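Local atomic coordinates of enterotoxin type A (Staphylococcus aureus, PDB entry 1ESF), a protein that acts as a superantigen and food-poisoning toxin, binding MHC class II, partly through a zinc ion, and T-cell receptor molecules to activate the host immune system. Residues D70-D75 and I212-K217; A90-Q95 and T104-G109; K123-N128 and E222-D227. All blocks are in the same frame, centred on the assembly; numbering follows the deposited sequence.

Overall arrangement
The three contacts span the two domains of a superantigen. Contact 2 closes before contact 3 opens along the chain and is nested in the loop closed by contact 1, whereas contacts 1 and 3 interleave. Contact 2 joins strands 85-92 and 104-113 of the OB-fold sheet; contact 3 pairs strands 118-131 and 225-231 of the beta-grasp sheet at the metal site. Contact 1 joins the OB-fold and beta-grasp domains, and touches contact 2 through D70 beside M107 and G109, their centres about 13 Å apart. Contact 3 is centred about 24 Å from the centre of contact 1 and 28 Å from that of contact 2; it does not touch contact 1, nearest atoms being about 10 Å apart.

Contact 1 of 3, residues D70-D75 and I212-K217; sequences DFDSKD and IYRDNK
The guanidinium of R214 is met on one face by CA of D72, about 4.0 Å above the plane and over its centre, and at its edge, in plane, by the carboxylate of D70. There R214 NE donates to D70 OD1 at 3.0 Å with an N-H...O angle of 167°, the oxygen being met nearly along its C-O axis. Carboxylate and guanidinium planes are turned 42° apart. D72 OD1 is 3.8 Å from R214 NH1, a long salt bridge well out of the guanidinium plane, so it contributes charge without a directed N-H. R214 thus sits between two acids in a small salt-bridge network. Its CG turns anti to the backbone N (chi1 -165°) and the chain then runs extended to NE, which sets CG against the carbonyl carbon of F71. The F71 ring receives N216 at its edge, CE2 lying 3.9 Å from N216 CG, with ring and amide planes steeply inclined. This is an interdomain contact: the end of OB-fold strand 66-70 and the lead into helix 74-80 meet a type I turn, Y213 to N216, in the beta-grasp region. Overlapping it, D215 OD1 accepts from K217 N, an Asx turn, while D215 CB abuts D72 OD2 at 3.6 Å. The amide ND2 of N216 donates to the carbonyl of V111, and F71 also packs on I76 and V77 of helix 74-80.

Contact 2 of 3, residues A90-Q95 and T104-G109; sequences AYYGYQ and TACMYG
C106 CB sits over one face of the Y92 ring, 3.7 Å from its centroid and offset toward the rim, a CH-pi contact in which CZ is the nearest ring atom. The sulfur lies further off, oblique to the ring. Y92 holds its CG between its own N and carbonyl carbon (chi1 61°), which lays the ring across C106 and brings CE2 to 3.7 Å from Y108 CE2; the two tyrosine rings meet obliquely, their planes 37° apart. Beneath this shell Y92 and C106 form a hydrogen-bonded antiparallel pair, Y92 N to C106 O at 2.8 Å and C106 N to Y92 O at 2.7 Å, the pairing of a beta hairpin between strands 85-92 and 104-113 of the OB-fold domain. On the sheet's other face, Y91 CD1 touches A105 CB at 3.6 Å. Two waters bridge the strands: one accepts from Y108 N and donates to A90 O; the other, over the Y108 ring, bonds Y92 OH at 2.7 Å and donates weakly to M107 O. Farther out, the C96-C106 disulfide ties the hairpin loop to strand 104-113, and Y108 OH is hydrogen-bonded to the carbonyl of N207.

Contact 3 of 3, residues K123-N128 and E222-D227; sequences KKVPIN and ENMHID. With CD (cadmium ion), chain C.
N128 reaches across to D227 from its first side-chain atom: CB lies 3.5 Å from D227 OD1, CG lies 3.6 Å from the same D227 OD1, and at the tip ND2 donates to it at 2.8 Å with an N-H...O angle of 158°. ND2 also lies near CD2 of the H225 ring, whose plane is inclined 55° to the amide. CG anti to the carbonyl carbon in both N128 (chi1 -71°) and D227 sends the two side chains the same way, side by side, with amide and carboxylate nearly coplanar, which probably steadies the rotation of the carboxylate. The other oxygen, D227 OD2, binds the cadmium ion at 2.4 Å, and H225 NE2 binds it at 2.3 Å. N128 is therefore a second-shell residue that probably helps position a first-shell ligand. S1 and H187 complete the cadmium site; H187, H225 and D227 are the ligands of the zinc ion that the toxin needs for its interaction with MHC class II.

The backbones beneath pair as parallel strands. P126 O accepts from I226 N at 3.0 Å, and I226 O accepts from N128 N at 2.8 Å, both bonds nearly straight. Alternation along the strand puts H225 and D227, two residues apart, on the same side, where both reach the metal. I226 turns to the other face of the sheet with I127, where its CD1 packs 3.9 Å from V125 CG1; V125 CG1 in turn touches the sulfur of M224.

Strand 225-231 lies between strand 118-131, parallel to it, and antiparallel strand 181-187, which brings H187 to the metal and packs I184 and F186 against I226 within the beta-grasp sheet.

Contact 1 of 3, residues D70-D75 and I212-K217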
ATOM      1  N   ASP A  70      -0.401  10.997  -8.114  1.00 23.29           N
ATOM      2  CA  ASP A  70      -1.782  11.421  -8.082  1.00 24.20           C
ATOM      3  C   ASP A  70      -2.333  11.395  -6.674  1.00 24.31           C
ATOM      4  O   ASP A  70      -2.240  10.375  -6.003  1.00 23.33           O
ATOM      5  CB  ASP A  70      -2.523  10.409  -8.931  1.00 30.26           C
ATOM      6  CG  ASP A  70      -3.781  10.923  -9.516  1.00 34.26           C
ATOM      7  OD1 ASP A  70      -4.773  11.036  -8.791  1.00 39.72           O
ATOM      8  OD2 ASP A  70      -3.789  11.134 -10.735  1.00 39.32           O
ATOM      9  N   PHE A  71      -2.961  12.494  -6.276  1.00 22.95           N
ATOM     10  CA  PHE A  71      -3.557  12.644  -4.960  1.00 23.83           C
ATOM     11  C   PHE A  71      -5.051  12.871  -5.120  1.00 24.48           C
ATOM     12  O   PHE A  71      -5.527  13.052  -6.203  1.00 23.46           O
ATOM     13  CB  PHE A  71      -2.982  13.862  -4.228  1.00 26.16           C
ATOM     14  CG  PHE A  71      -1.503  13.827  -4.051  1.00 26.85           C
ATOM     15  CD1 PHE A  71      -0.664  14.249  -5.062  1.00 24.42           C
ATOM     16  CD2 PHE A  71      -0.956  13.321  -2.876  1.00 25.86           C
ATOM     17  CE1 PHE A  71       0.707  14.171  -4.915  1.00 26.33           C
ATOM     18  CE2 PHE A  71       0.395  13.236  -2.712  1.00 24.79           C
ATOM     19  CZ  PHE A  71       1.245  13.660  -3.735  1.00 27.76           C
ATOM     20  N   ASP A  72      -5.749  12.905  -3.997  1.00 25.83           N
ATOM     21  CA  ASP A  72      -7.187  13.092  -3.926  1.00 29.95           C
ATOM     22  C   ASP A  72      -7.552  14.501  -4.355  1.00 31.18           C
ATOM     23  O   ASP A  72      -8.704  14.756  -4.761  1.00 34.08           O
ATOM     24  CB  ASP A  72      -7.670  12.991  -2.465  1.00 30.24           C
ATOM     25  CG  ASP A  72      -8.220  11.649  -2.095  1.00 32.37           C
ATOM     26  OD1 ASP A  72      -8.240  10.713  -2.911  1.00 34.76           O
ATOM     27  OD2 ASP A  72      -8.653  11.544  -0.934  1.00 38.80           O
ATOM     28  N   SER A  73      -6.628  15.435  -4.153  1.00 29.86           N
ATOM     29  CA  SER A  73      -6.917  16.800  -4.470  1.00 29.41           C
ATOM     30  C   SER A  73      -5.745  17.742  -4.465  1.00 31.05           C
ATOM     31  O   SER A  73      -4.639  17.419  -4.033  1.00 31.10           O
ATOM     32  CB  SER A  73      -7.997  17.317  -3.498  1.00 28.62           C
ATOM     33  OG  SER A  73      -7.535  17.476  -2.163  1.00 33.64           O
ATOM     34  N   LYS A  74      -6.037  18.955  -4.909  1.00 34.15           N
ATOM     35  CA  LYS A  74      -5.068  20.027  -4.956  1.00 37.13           C
ATOM     36  C   LYS A  74      -4.664  20.375  -3.526  1.00 36.12           C
ATOM     37  O   LYS A  74      -3.510  20.683  -3.282  1.00 37.27           O
ATOM     38  CB  LYS A  74      -5.697  21.238  -5.634  1.00 42.89           C
ATOM     39  CG  LYS A  74      -4.739  22.367  -5.951  1.00 50.23           C
ATOM     40  CD  LYS A  74      -5.488  23.465  -6.664  1.00 55.40           C
ATOM     41  CE  LYS A  74      -4.548  24.525  -7.151  1.00 60.64           C
ATOM     42  NZ  LYS A  74      -5.332  25.660  -7.738  1.00 67.27           N
ATOM     43  N   ASP A  75      -5.609  20.281  -2.586  1.00 37.13           N
ATOM     44  CA  ASP A  75      -5.340  20.576  -1.175  1.00 38.56           C
ATOM     45  C   ASP A  75      -4.242  19.705  -0.651  1.00 38.44           C
ATOM     46  O   ASP A  75      -3.479  20.122   0.208  1.00 39.72           O
ATOM     47  CB  ASP A  75      -6.562  20.365  -0.294  1.00 43.34           C
ATOM     48  CG  ASP A  75      -7.609  21.474  -0.440  1.00 49.36           C
ATOM     49  OD1 ASP A  75      -7.517  22.339  -1.353  1.00 54.43           O
ATOM     50  OD2 ASP A  75      -8.550  21.468   0.379  1.00 53.01           O
ATOM     51  N   ILE A 212      -6.741   2.936  -3.937  1.00 18.47           N
ATOM     52  CA  ILE A 212      -6.923   2.897  -2.500  1.00 18.76           C
ATOM     53  C   ILE A 212      -5.844   3.700  -1.777  1.00 18.26           C
ATOM     54  O   ILE A 212      -6.036   4.086  -0.637  1.00 20.92           O
ATOM     55  CB  ILE A 212      -7.004   1.435  -1.948  1.00 20.59           C
ATOM     56  CG1 ILE A 212      -5.665   0.678  -2.052  1.00 18.50           C
ATOM     57  CG2 ILE A 212      -8.088   0.676  -2.728  1.00 21.12           C
ATOM     58  CD1 ILE A 212      -5.522  -0.559  -1.057  1.00 18.87           C
ATOM     59  N   TYR A 213      -4.720   3.970  -2.440  1.00 17.30           N
ATOM     60  CA  TYR A 213      -3.651   4.732  -1.809  1.00 17.18           C
ATOM     61  C   TYR A 213      -3.659   6.189  -2.238  1.00 20.17           C
ATOM     62  O   TYR A 213      -2.815   6.952  -1.762  1.00 21.09           O
ATOM     63  CB  TYR A 213      -2.268   4.150  -2.132  1.00 16.76           C
ATOM     64  CG  TYR A 213      -2.110   2.702  -1.753  1.00 13.91           C
ATOM     65  CD1 TYR A 213      -2.393   2.281  -0.460  1.00 15.12           C
ATOM     66  CD2 TYR A 213      -1.717   1.751  -2.703  1.00 11.48           C
ATOM     67  CE1 TYR A 213      -2.291   0.984  -0.119  1.00 15.53           C
ATOM     68  CE2 TYR A 213      -1.611   0.441  -2.378  1.00 13.67           C
ATOM     69  CZ  TYR A 213      -1.901   0.060  -1.082  1.00 15.53           C
ATOM     70  OH  TYR A 213      -1.802  -1.246  -0.703  1.00 17.56           O
ATOM     71  N   ARG A 214      -4.596   6.579  -3.111  1.00 17.98           N
ATOM     72  CA  ARG A 214      -4.671   7.951  -3.584  1.00 19.78           C
ATOM     73  C   ARG A 214      -4.809   8.978  -2.459  1.00 20.04           C
ATOM     74  O   ARG A 214      -4.386  10.113  -2.606  1.00 22.48           O
ATOM     75  CB  ARG A 214      -5.856   8.113  -4.534  1.00 20.16           C
ATOM     76  CG  ARG A 214      -5.843   9.365  -5.365  1.00 24.46           C
ATOM     77  CD  ARG A 214      -7.003   9.244  -6.277  1.00 26.13           C
ATOM     78  NE  ARG A 214      -7.199  10.429  -7.082  1.00 37.92           N
ATOM     79  CZ  ARG A 214      -8.357  11.093  -7.164  1.00 41.79           C
ATOM     80  NH1 ARG A 214      -9.422  10.670  -6.474  1.00 43.28           N
ATOM     81  NH2 ARG A 214      -8.452  12.205  -7.904  1.00 41.09           N
ATOM     82  N   ASP A 215      -5.392   8.595  -1.336  1.00 19.64           N
ATOM     83  CA  ASP A 215      -5.589   9.521  -0.233  1.00 19.89           C
ATOM     84  C   ASP A 215      -4.343   9.945   0.556  1.00 20.88           C
ATOM     85  O   ASP A 215      -4.404  10.798   1.449  1.00 21.76           O
ATOM     86  CB  ASP A 215      -6.684   8.978   0.692  1.00 18.82           C
ATOM     87  CG  ASP A 215      -6.282   7.719   1.458  1.00 19.24           C
ATOM     88  OD1 ASP A 215      -5.171   7.189   1.287  1.00 19.00           O
ATOM     89  OD2 ASP A 215      -7.084   7.272   2.292  1.00 19.45           O
ATOM     90  N   ASN A 216      -3.204   9.377   0.190  1.00 18.75           N
ATOM     91  CA  ASN A 216      -1.916   9.619   0.864  1.00 20.08           C
ATOM     92  C   ASN A 216      -1.978   9.495   2.372  1.00 19.87           C
ATOM     93  O   ASN A 216      -1.222  10.199   3.036  1.00 18.58           O
ATOM     94  CB  ASN A 216      -1.374  11.002   0.513  1.00 20.59           C
ATOM     95  CG  ASN A 216       0.115  11.048   0.559  1.00 20.88           C
ATOM     96  OD1 ASN A 216       0.768  10.262  -0.093  1.00 19.96           O
ATOM     97  ND2 ASN A 216       0.665  11.959   1.326  1.00 21.51           N
ATOM     98  N   LYS A 217      -2.818   8.576   2.909  1.00 19.86           N
ATOM     99  CA  LYS A 217      -2.982   8.429   4.363  1.00 20.62           C
ATOM    100  C   LYS A 217      -1.664   8.124   5.013  1.00 22.50           C
ATOM    101  O   LYS A 217      -0.982   7.171   4.606  1.00 22.30           O
ATOM    102  CB  LYS A 217      -3.952   7.338   4.737  1.00 22.28           C
ATOM    103  CG  LYS A 217      -4.550   7.565   6.116  1.00 26.89           C
ATOM    104  CD  LYS A 217      -5.912   6.907   6.167  1.00 38.64           C
ATOM    105  CE  LYS A 217      -7.042   7.869   6.565  1.00 43.37           C
ATOM    106  NZ  LYS A 217      -7.397   8.891   5.523  1.00 48.59           N
TER

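Contact 2 of 3, residues A90-Q95 and T104-G109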
ATOM      1  N   ALA A  90       3.814   1.898  -5.095  1.00 18.62           N
ATOM      2  CA  ALA A  90       3.870   1.040  -6.267  1.00 19.87           C
ATOM      3  C   ALA A  90       3.488   1.837  -7.489  1.00 20.46           C
ATOM      4  O   ALA A  90       2.580   2.658  -7.454  1.00 19.90           O
ATOM      5  CB  ALA A  90       2.955  -0.126  -6.106  1.00 20.55           C
ATOM      6  N   TYR A  91       4.223   1.653  -8.574  1.00 21.82           N
ATOM      7  CA  TYR A  91       3.858   2.397  -9.767  1.00 23.50           C
ATOM      8  C   TYR A  91       3.424   1.542 -10.912  1.00 21.91           C
ATOM      9  O   TYR A  91       3.641   0.343 -10.908  1.00 25.06           O
ATOM     10  CB  TYR A  91       4.985   3.362 -10.194  1.00 25.69           C
ATOM     11  CG  TYR A  91       6.297   2.718 -10.518  1.00 25.80           C
ATOM     12  CD1 TYR A  91       6.567   2.255 -11.800  1.00 26.07           C
ATOM     13  CD2 TYR A  91       7.290   2.626  -9.557  1.00 28.00           C
ATOM     14  CE1 TYR A  91       7.754   1.735 -12.118  1.00 27.02           C
ATOM     15  CE2 TYR A  91       8.509   2.105  -9.880  1.00 28.58           C
ATOM     16  CZ  TYR A  91       8.731   1.666 -11.166  1.00 29.11           C
ATOM     17  OH  TYR A  91       9.971   1.188 -11.501  1.00 35.18           O
ATOM     18  N   TYR A  92       2.824   2.164 -11.908  1.00 22.73           N
ATOM     19  CA  TYR A  92       2.373   1.421 -13.072  1.00 25.26           C
ATOM     20  C   TYR A  92       2.563   2.233 -14.336  1.00 27.32           C
ATOM     21  O   TYR A  92       2.749   3.456 -14.287  1.00 28.43           O
ATOM     22  CB  TYR A  92       0.913   1.041 -12.902  1.00 24.94           C
ATOM     23  CG  TYR A  92      -0.056   2.212 -12.766  1.00 28.51           C
ATOM     24  CD1 TYR A  92      -0.654   2.768 -13.900  1.00 25.75           C
ATOM     25  CD2 TYR A  92      -0.393   2.743 -11.509  1.00 25.94           C
ATOM     26  CE1 TYR A  92      -1.520   3.769 -13.800  1.00 23.58           C
ATOM     27  CE2 TYR A  92      -1.281   3.766 -11.417  1.00 23.56           C
ATOM     28  CZ  TYR A  92      -1.841   4.267 -12.576  1.00 23.28           C
ATOM     29  OH  TYR A  92      -2.771   5.268 -12.542  1.00 23.16           O
ATOM     30  N   GLY A  93       2.470   1.572 -15.475  1.00 29.77           N
ATOM     31  CA  GLY A  93       2.633   2.270 -16.739  1.00 34.04           C
ATOM     32  C   GLY A  93       1.386   2.195 -17.607  1.00 37.33           C
ATOM     33  O   GLY A  93       1.141   3.097 -18.433  1.00 37.75           O
ATOM     34  N   TYR A  94       0.579   1.144 -17.404  1.00 39.75           N
ATOM     35  CA  TYR A  94      -0.636   0.933 -18.175  1.00 42.65           C
ATOM     36  C   TYR A  94      -1.627   1.973 -17.783  1.00 42.26           C
ATOM     37  O   TYR A  94      -1.995   2.060 -16.634  1.00 42.85           O
ATOM     38  CB  TYR A  94      -1.268  -0.450 -17.907  1.00 47.41           C
ATOM     39  CG  TYR A  94      -2.526  -0.736 -18.747  1.00 53.04           C
ATOM     40  CD1 TYR A  94      -2.480  -0.662 -20.144  1.00 54.97           C
ATOM     41  CD2 TYR A  94      -3.768  -1.036 -18.150  1.00 54.88           C
ATOM     42  CE1 TYR A  94      -3.640  -0.873 -20.936  1.00 54.92           C
ATOM     43  CE2 TYR A  94      -4.933  -1.248 -18.935  1.00 53.91           C
ATOM     44  CZ  TYR A  94      -4.855  -1.160 -20.331  1.00 54.43           C
ATOM     45  OH  TYR A  94      -5.963  -1.330 -21.147  1.00 54.46           O
ATOM     46  N   GLN A  95      -2.076   2.744 -18.763  1.00 42.77           N
ATOM     47  CA  GLN A  95      -3.089   3.781 -18.573  1.00 43.29           C
ATOM     48  C   GLN A  95      -2.521   5.055 -18.007  1.00 40.49           C
ATOM     49  O   GLN A  95      -3.254   5.985 -17.697  1.00 41.11           O
ATOM     50  CB  GLN A  95      -4.197   3.287 -17.648  1.00 47.59           C
ATOM     51  CG  GLN A  95      -4.673   1.887 -17.955  1.00 50.50           C
ATOM     52  CD  GLN A  95      -5.726   1.869 -19.000  1.00 51.36           C
ATOM     53  OE1 GLN A  95      -6.764   1.237 -18.821  1.00 56.08           O
ATOM     54  NE2 GLN A  95      -5.489   2.569 -20.101  1.00 49.94           N
ATOM     55  N   THR A 104       6.105   7.786 -19.029  1.00 31.35           N
ATOM     56  CA  THR A 104       5.674   8.188 -17.678  1.00 28.64           C
ATOM     57  C   THR A 104       5.091   7.006 -16.901  1.00 27.64           C
ATOM     58  O   THR A 104       4.392   6.170 -17.485  1.00 29.71           O
ATOM     59  CB  THR A 104       4.636   9.337 -17.731  1.00 23.76           C
ATOM     60  OG1 THR A 104       5.216  10.449 -18.425  1.00 28.43           O
ATOM     61  CG2 THR A 104       4.277   9.814 -16.374  1.00 21.42           C
ATOM     62  N   ALA A 105       5.465   6.881 -15.628  1.00 25.61           N
ATOM     63  CA  ALA A 105       4.931   5.821 -14.746  1.00 23.12           C
ATOM     64  C   ALA A 105       4.073   6.629 -13.770  1.00 24.05           C
ATOM     65  O   ALA A 105       4.347   7.831 -13.535  1.00 23.24           O
ATOM     66  CB  ALA A 105       6.027   5.076 -14.007  1.00 22.88           C
ATOM     67  N   CYS A 106       3.003   5.997 -13.273  1.00 23.27           N
ATOM     68  CA  CYS A 106       2.020   6.617 -12.385  1.00 21.59           C
ATOM     69  C   CYS A 106       1.950   5.922 -11.042  1.00 19.82           C
ATOM     70  O   CYS A 106       2.081   4.705 -10.966  1.00 21.13           O
ATOM     71  CB  CYS A 106       0.625   6.605 -13.073  1.00 24.77           C
ATOM     72  SG  CYS A 106       0.288   7.791 -14.431  1.00 24.69           S
ATOM     73  N   MET A 107       1.704   6.698 -10.002  1.00 18.28           N
ATOM     74  CA  MET A 107       1.616   6.172  -8.641  1.00 18.24           C
ATOM     75  C   MET A 107       0.574   6.972  -7.915  1.00 17.11           C
ATOM     76  O   MET A 107       0.309   8.101  -8.288  1.00 16.86           O
ATOM     77  CB  MET A 107       2.958   6.374  -7.932  1.00 21.78           C
ATOM     78  CG  MET A 107       2.999   6.065  -6.452  1.00 21.55           C
ATOM     79  SD  MET A 107       4.688   5.946  -6.003  1.00 27.96           S
ATOM     80  CE  MET A 107       4.883   7.295  -5.088  1.00 19.85           C
ATOM     81  N   TYR A 108      -0.052   6.355  -6.918  1.00 16.99           N
ATOM     82  CA  TYR A 108      -1.036   6.998  -6.070  1.00 17.74           C
ATOM     83  C   TYR A 108      -0.421   7.258  -4.698  1.00 17.42           C
ATOM     84  O   TYR A 108       0.045   6.331  -4.043  1.00 19.26           O
ATOM     85  CB  TYR A 108      -2.253   6.084  -5.894  1.00 17.28           C
ATOM     86  CG  TYR A 108      -3.046   5.942  -7.149  1.00 17.75           C
ATOM     87  CD1 TYR A 108      -3.740   7.018  -7.639  1.00 20.52           C
ATOM     88  CD2 TYR A 108      -3.134   4.749  -7.824  1.00 15.66           C
ATOM     89  CE1 TYR A 108      -4.487   6.920  -8.757  1.00 19.44           C
ATOM     90  CE2 TYR A 108      -3.905   4.645  -8.949  1.00 14.67           C
ATOM     91  CZ  TYR A 108      -4.574   5.738  -9.390  1.00 17.52           C
ATOM     92  OH  TYR A 108      -5.414   5.713 -10.459  1.00 25.20           O
ATOM     93  N   GLY A 109      -0.415   8.517  -4.277  1.00 17.62           N
ATOM     94  CA  GLY A 109       0.117   8.888  -2.978  1.00 14.71           C
ATOM     95  C   GLY A 109       1.535   8.415  -2.828  1.00 16.23           C
ATOM     96  O   GLY A 109       2.307   8.443  -3.793  1.00 17.45           O
TER
HETATM   97  O   HOH W   1       0.370   3.569  -6.049  1.00 13.99           O
HETATM   98  O   HOH W   2      -1.891   6.909 -10.616  1.00 41.06           O

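Contact 3 of 3, residues K123-N128 and E222-D227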
ATOM      1  N   LYS A 123      12.193   1.250  12.891  1.00 31.63           N
ATOM      2  CA  LYS A 123      11.088   0.670  13.622  1.00 31.25           C
ATOM      3  C   LYS A 123      10.643  -0.698  13.026  1.00 30.61           C
ATOM      4  O   LYS A 123      10.523  -0.817  11.817  1.00 29.40           O
ATOM      5  CB  LYS A 123       9.936   1.699  13.621  1.00 29.90           C
ATOM      6  CG  LYS A 123       8.669   1.339  14.406  1.00 33.86           C
ATOM      7  CD  LYS A 123       8.973   0.703  15.761  1.00 40.43           C
ATOM      8  CE  LYS A 123       8.126   1.277  16.887  1.00 44.68           C
ATOM      9  NZ  LYS A 123       7.717   0.167  17.820  1.00 48.18           N
ATOM     10  N   LYS A 124      10.570  -1.758  13.836  1.00 28.93           N
ATOM     11  CA  LYS A 124      10.058  -3.048  13.330  1.00 27.33           C
ATOM     12  C   LYS A 124       8.616  -3.015  13.782  1.00 26.55           C
ATOM     13  O   LYS A 124       8.341  -2.878  14.987  1.00 26.88           O
ATOM     14  CB  LYS A 124      10.713  -4.239  13.978  1.00 26.72           C
ATOM     15  CG  LYS A 124      12.136  -4.371  13.639  1.00 31.73           C
ATOM     16  CD  LYS A 124      12.748  -5.530  14.346  1.00 35.52           C
ATOM     17  CE  LYS A 124      14.050  -5.862  13.651  1.00 42.23           C
ATOM     18  NZ  LYS A 124      15.035  -6.650  14.493  1.00 51.60           N
ATOM     19  N   VAL A 125       7.701  -3.059  12.821  1.00 23.34           N
ATOM     20  CA  VAL A 125       6.280  -3.001  13.114  1.00 21.40           C
ATOM     21  C   VAL A 125       5.706  -4.389  13.494  1.00 22.53           C
ATOM     22  O   VAL A 125       5.629  -5.298  12.654  1.00 23.17           O
ATOM     23  CB  VAL A 125       5.525  -2.350  11.893  1.00 21.53           C
ATOM     24  CG1 VAL A 125       4.026  -2.173  12.198  1.00 19.97           C
ATOM     25  CG2 VAL A 125       6.163  -0.977  11.528  1.00 15.66           C
ATOM     26  N   PRO A 126       5.237  -4.558  14.742  1.00 21.40           N
ATOM     27  CA  PRO A 126       4.686  -5.851  15.157  1.00 21.51           C
ATOM     28  C   PRO A 126       3.411  -6.208  14.384  1.00 21.98           C
ATOM     29  O   PRO A 126       2.588  -5.336  14.137  1.00 20.71           O
ATOM     30  CB  PRO A 126       4.351  -5.629  16.634  1.00 22.39           C
ATOM     31  CG  PRO A 126       5.171  -4.432  17.027  1.00 22.48           C
ATOM     32  CD  PRO A 126       5.186  -3.575  15.832  1.00 20.21           C
ATOM     33  N   ILE A 127       3.235  -7.480  14.038  1.00 19.49           N
ATOM     34  CA  ILE A 127       2.042  -7.924  13.333  1.00 20.78           C
ATOM     35  C   ILE A 127       1.368  -9.083  14.106  1.00 22.11           C
ATOM     36  O   ILE A 127       2.072 -10.036  14.499  1.00 24.07           O
ATOM     37  CB  ILE A 127       2.426  -8.474  11.943  1.00 19.72           C
ATOM     38  CG1 ILE A 127       3.098  -7.374  11.098  1.00 18.81           C
ATOM     39  CG2 ILE A 127       1.215  -9.131  11.265  1.00 21.28           C
ATOM     40  CD1 ILE A 127       3.732  -7.870   9.854  1.00 18.89           C
ATOM     41  N   ASN A 128       0.055  -8.985  14.359  1.00 21.81           N
ATOM     42  CA  ASN A 128      -0.724 -10.060  15.023  1.00 19.06           C
ATOM     43  C   ASN A 128      -1.435 -10.723  13.872  1.00 18.06           C
ATOM     44  O   ASN A 128      -2.120 -10.040  13.145  1.00 18.20           O
ATOM     45  CB  ASN A 128      -1.822  -9.515  15.924  1.00 19.81           C
ATOM     46  CG  ASN A 128      -1.297  -8.878  17.158  1.00 21.82           C
ATOM     47  OD1 ASN A 128      -0.304  -9.322  17.699  1.00 28.56           O
ATOM     48  ND2 ASN A 128      -1.959  -7.838  17.633  1.00 24.71           N
ATOM     49  N   GLU A 222       5.189   4.908  15.592  1.00 34.30           N
ATOM     50  CA  GLU A 222       5.464   4.529  16.967  1.00 38.40           C
ATOM     51  C   GLU A 222       4.136   4.235  17.702  1.00 37.41           C
ATOM     52  O   GLU A 222       3.106   4.933  17.500  1.00 36.50           O
ATOM     53  CB  GLU A 222       6.265   5.665  17.641  1.00 41.87           C
ATOM     54  CG  GLU A 222       7.621   5.201  18.229  1.00 53.37           C
ATOM     55  CD  GLU A 222       8.519   6.357  18.753  1.00 61.46           C
ATOM     56  OE1 GLU A 222       8.001   7.377  19.313  1.00 65.51           O
ATOM     57  OE2 GLU A 222       9.767   6.218  18.612  1.00 65.71           O
ATOM     58  N   ASN A 223       4.118   3.144  18.464  1.00 37.92           N
ATOM     59  CA  ASN A 223       2.918   2.792  19.255  1.00 40.16           C
ATOM     60  C   ASN A 223       1.753   2.189  18.490  1.00 37.67           C
ATOM     61  O   ASN A 223       0.582   2.308  18.906  1.00 38.69           O
ATOM     62  CB  ASN A 223       2.391   4.012  20.021  1.00 43.16           C
ATOM     63  CG  ASN A 223       1.970   3.677  21.403  1.00 44.28           C
ATOM     64  OD1 ASN A 223       1.309   2.662  21.656  1.00 44.15           O
ATOM     65  ND2 ASN A 223       2.390   4.501  22.332  1.00 46.45           N
ATOM     66  N   MET A 224       2.061   1.571  17.360  1.00 34.20           N
ATOM     67  CA  MET A 224       1.028   0.939  16.568  1.00 29.51           C
ATOM     68  C   MET A 224       1.557  -0.413  16.136  1.00 25.09           C
ATOM     69  O   MET A 224       2.737  -0.723  16.302  1.00 22.62           O
ATOM     70  CB  MET A 224       0.641   1.783  15.367  1.00 30.13           C
ATOM     71  CG  MET A 224       1.719   1.866  14.351  1.00 31.96           C
ATOM     72  SD  MET A 224       1.444   0.780  12.969  1.00 37.76           S
ATOM     73  CE  MET A 224       2.287   1.728  11.868  1.00 37.17           C
ATOM     74  N   HIS A 225       0.619  -1.245  15.707  1.00 25.60           N
ATOM     75  CA  HIS A 225       0.889  -2.592  15.242  1.00 20.98           C
ATOM     76  C   HIS A 225      -0.179  -2.897  14.186  1.00 20.22           C
ATOM     77  O   HIS A 225      -1.150  -2.143  13.986  1.00 20.49           O
ATOM     78  CB  HIS A 225       0.849  -3.592  16.406  1.00 16.08           C
ATOM     79  CG  HIS A 225      -0.476  -3.657  17.086  1.00 17.82           C
ATOM     80  ND1 HIS A 225      -0.765  -2.946  18.228  1.00 19.39           N
ATOM     81  CD2 HIS A 225      -1.585  -4.367  16.802  1.00 17.84           C
ATOM     82  CE1 HIS A 225      -1.989  -3.217  18.626  1.00 18.87           C
ATOM     83  NE2 HIS A 225      -2.506  -4.084  17.782  1.00 20.77           N
ATOM     84  N   ILE A 226       0.030  -4.006  13.498  1.00 18.48           N
ATOM     85  CA  ILE A 226      -0.846  -4.421  12.433  1.00 16.94           C
ATOM     86  C   ILE A 226      -1.559  -5.694  12.900  1.00 16.42           C
ATOM     87  O   ILE A 226      -0.933  -6.531  13.537  1.00 17.00           O
ATOM     88  CB  ILE A 226       0.046  -4.704  11.160  1.00 17.44           C
ATOM     89  CG1 ILE A 226       0.685  -3.392  10.613  1.00 13.87           C
ATOM     90  CG2 ILE A 226      -0.732  -5.455  10.074  1.00 16.84           C
ATOM     91  CD1 ILE A 226       1.664  -3.624   9.499  1.00 13.86           C
ATOM     92  N   ASP A 227      -2.879  -5.764  12.683  1.00 16.92           N
ATOM     93  CA  ASP A 227      -3.675  -6.971  12.963  1.00 14.69           C
ATOM     94  C   ASP A 227      -4.124  -7.514  11.637  1.00 13.04           C
ATOM     95  O   ASP A 227      -4.669  -6.773  10.815  1.00 15.96           O
ATOM     96  CB  ASP A 227      -4.909  -6.649  13.759  1.00 14.93           C
ATOM     97  CG  ASP A 227      -4.581  -6.061  15.065  1.00 18.17           C
ATOM     98  OD1 ASP A 227      -3.783  -6.657  15.813  1.00 23.33           O
ATOM     99  OD2 ASP A 227      -5.132  -5.000  15.347  1.00 19.43           O
TER
HETATM  100 CD    CD C 240      -4.772  -4.632  17.711  1.00 24.33          CD